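Local coordinates for protein dipicolinate synthase subunit B (Bacillus halodurans, PDB 3LQK) that probably serves as the flavoprotein-family subunit of dipicolinate synthase, the enzyme that makes the dipicolinic acid of bacterial spores, at residues A6-G11 with P86-V91. Residues are numbered along the deposited sequence; the frame is centred on the assembly and turned at random.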
loop_
_atom_site.group_PDB
_atom_site.type_symbol
_atom_site.label_atom_id
_atom_site.label_comp_id
_atom_site.label_asym_id
_atom_site.label_seq_id
_atom_site.Cartn_x
_atom_site.Cartn_y
_atom_site.Cartn_z
ATOM N N ALA A 6 7.787 38.319 -5.686
ATOM C CA ALA A 6 7.720 39.113 -6.912
ATOM C C ALA A 6 7.951 38.278 -8.165
ATOM O O ALA A 6 8.934 37.580 -8.271
ATOM C CB ALA A 6 8.781 40.314 -6.860
ATOM N N GLY A 7 7.041 38.335 -9.118
ATOM C CA GLY A 7 7.250 37.571 -10.364
ATOM C C GLY A 7 6.784 36.126 -10.292
ATOM O O GLY A 7 6.913 35.382 -11.276
ATOM N N LYS A 8 6.281 35.689 -9.145
ATOM C CA LYS A 8 5.959 34.273 -8.984
ATOM C C LYS A 8 4.470 34.066 -9.172
ATOM O O LYS A 8 3.652 34.859 -8.681
ATOM C CB LYS A 8 6.351 33.752 -7.614
ATOM C CG LYS A 8 7.828 34.016 -7.194
ATOM C CD LYS A 8 8.767 32.959 -7.766
ATOM C CE LYS A 8 10.221 33.327 -7.507
ATOM N NZ LYS A 8 11.024 32.475 -8.431
ATOM N N HIS A 9 4.172 32.982 -9.880
ATOM C CA HIS A 9 2.805 32.604 -10.178
ATOM C C HIS A 9 2.449 31.429 -9.276
ATOM O O HIS A 9 2.953 30.354 -9.416
ATOM C CB HIS A 9 2.629 32.309 -11.686
ATOM C CG HIS A 9 1.197 32.219 -12.116
ATOM N ND1 HIS A 9 0.825 31.859 -13.393
ATOM C CD2 HIS A 9 0.045 32.386 -11.413
ATOM C CE1 HIS A 9 -0.494 31.830 -13.463
ATOM N NE2 HIS A 9 -0.989 32.132 -12.270
ATOM N N VAL A 10 1.608 31.699 -8.288
ATOM C CA VAL A 10 1.220 30.719 -7.286
ATOM C C VAL A 10 -0.261 30.422 -7.464
ATOM O O VAL A 10 -1.085 31.330 -7.607
ATOM C CB VAL A 10 1.413 31.292 -5.901
ATOM C CG1 VAL A 10 0.924 30.311 -4.810
ATOM C CG2 VAL A 10 2.876 31.738 -5.699
ATOM N N GLY A 11 -0.607 29.154 -7.554
ATOM C CA GLY A 11 -1.961 28.733 -7.612
ATOM C C GLY A 11 -2.411 28.491 -6.187
ATOM O O GLY A 11 -1.625 28.023 -5.354
ATOM N N PRO A 86 2.367 27.703 -16.788
ATOM C CA PRO A 86 2.756 26.901 -15.631
ATOM C C PRO A 86 2.906 27.739 -14.361
ATOM O O PRO A 86 3.362 28.851 -14.417
ATOM C CB PRO A 86 4.109 26.331 -16.049
ATOM C CG PRO A 86 4.604 27.272 -17.133
ATOM C CD PRO A 86 3.370 27.626 -17.865
ATOM N N LEU A 87 2.474 27.188 -13.237
ATOM C CA LEU A 87 2.667 27.805 -11.955
ATOM C C LEU A 87 4.088 27.549 -11.474
ATOM O O LEU A 87 4.675 26.535 -11.754
ATOM C CB LEU A 87 1.691 27.195 -10.940
ATOM C CG LEU A 87 0.225 27.360 -11.262
ATOM C CD1 LEU A 87 -0.644 26.523 -10.385
ATOM C CD2 LEU A 87 -0.233 28.895 -11.203
ATOM N N ASP A 88 4.621 28.454 -10.716
ATOM C CA ASP A 88 5.807 28.167 -9.883
ATOM C C ASP A 88 5.518 27.346 -8.621
ATOM O O ASP A 88 6.413 26.696 -8.052
ATOM C CB ASP A 88 6.492 29.491 -9.511
ATOM C CG ASP A 88 6.890 30.316 -10.767
ATOM O OD1 ASP A 88 7.619 29.765 -11.638
ATOM O OD2 ASP A 88 6.390 31.461 -10.938
ATOM N N CYS A 89 4.276 27.378 -8.159
ATOM C CA CYS A 89 3.908 26.590 -7.026
ATOM C C CYS A 89 2.408 26.515 -6.958
ATOM O O CYS A 89 1.693 27.479 -7.256
ATOM C CB CYS A 89 4.452 27.270 -5.747
ATOM S SG CYS A 89 4.040 26.424 -4.139
HETATM N N MSE A 90 1.917 25.380 -6.503
HETATM C CA MSE A 90 0.518 25.225 -6.286
HETATM C C MSE A 90 0.301 24.978 -4.816
HETATM O O MSE A 90 0.939 24.087 -4.239
HETATM C CB MSE A 90 0.023 24.025 -7.098
HETATM C CG MSE A 90 -1.431 23.636 -6.881
HETATM SE SE MSE A 90 -2.672 24.806 -7.785
HETATM C CE MSE A 90 -4.231 24.285 -6.822
ATOM N N VAL A 91 -0.626 25.705 -4.215
ATOM C CA VAL A 91 -1.021 25.504 -2.825
ATOM C C VAL A 91 -2.404 24.886 -2.815
ATOM O O VAL A 91 -3.267 25.280 -3.608
ATOM C CB VAL A 91 -1.112 26.900 -2.095
ATOM C CG1 VAL A 91 -1.482 26.749 -0.615
ATOM C CG2 VAL A 91 0.217 27.661 -2.214
#
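V10 pairs with C89 and G11 with M90 where the parallel strands 9-13 and 89-95 begin. These are neighbours in the parallel part of the central sheet of a flavoprotein-family alpha/beta fold. The tight part of the contact is the G11 end. G11 N donates to C89 O at 2.9 Å, nearly along the C=O axis. G11 O in turn accepts V91 N, with the donor tilted 35° from the carbonyl plane. G11 is hemmed in by L87 CD1 and the selenium of M90, a selenomethionine, which lies 4.0 Å from G11 CA. A side chain here would clash with both. On the other face of the sheet, V10 CG1 meets V91 CG2 at 3.8 Å. Helix 176-184 covers that face through I180, which touches V10, C89 and V91.

The solvent side is looser. G7 is exposed, and K8 barely touches the partner segment. The strands have not yet paired regularly here, and D88 bridges them instead. Its CG lies anti to the carbonyl carbon (chi1 -57°), and the carboxylate reaches the backbone of H9. H9 N points almost straight at D88 OD2 (175° at the hydrogen), which accepts through its anti lone pair. D88 N returns a bond to H9 O at 2.8 Å, and C89 N adds a weak one to the same oxygen. An alanine in place of D88 would probably leave H9 N without this acceptor and weaken the tie between the strand starts.

H9 was modelled in two conformers. In the one given, NE2 bonds T39 on neighbouring strand 37-41. One face of this ring carries a CH-pi contact: L87 CD2 sits over its centre, 3.5 Å from the centroid.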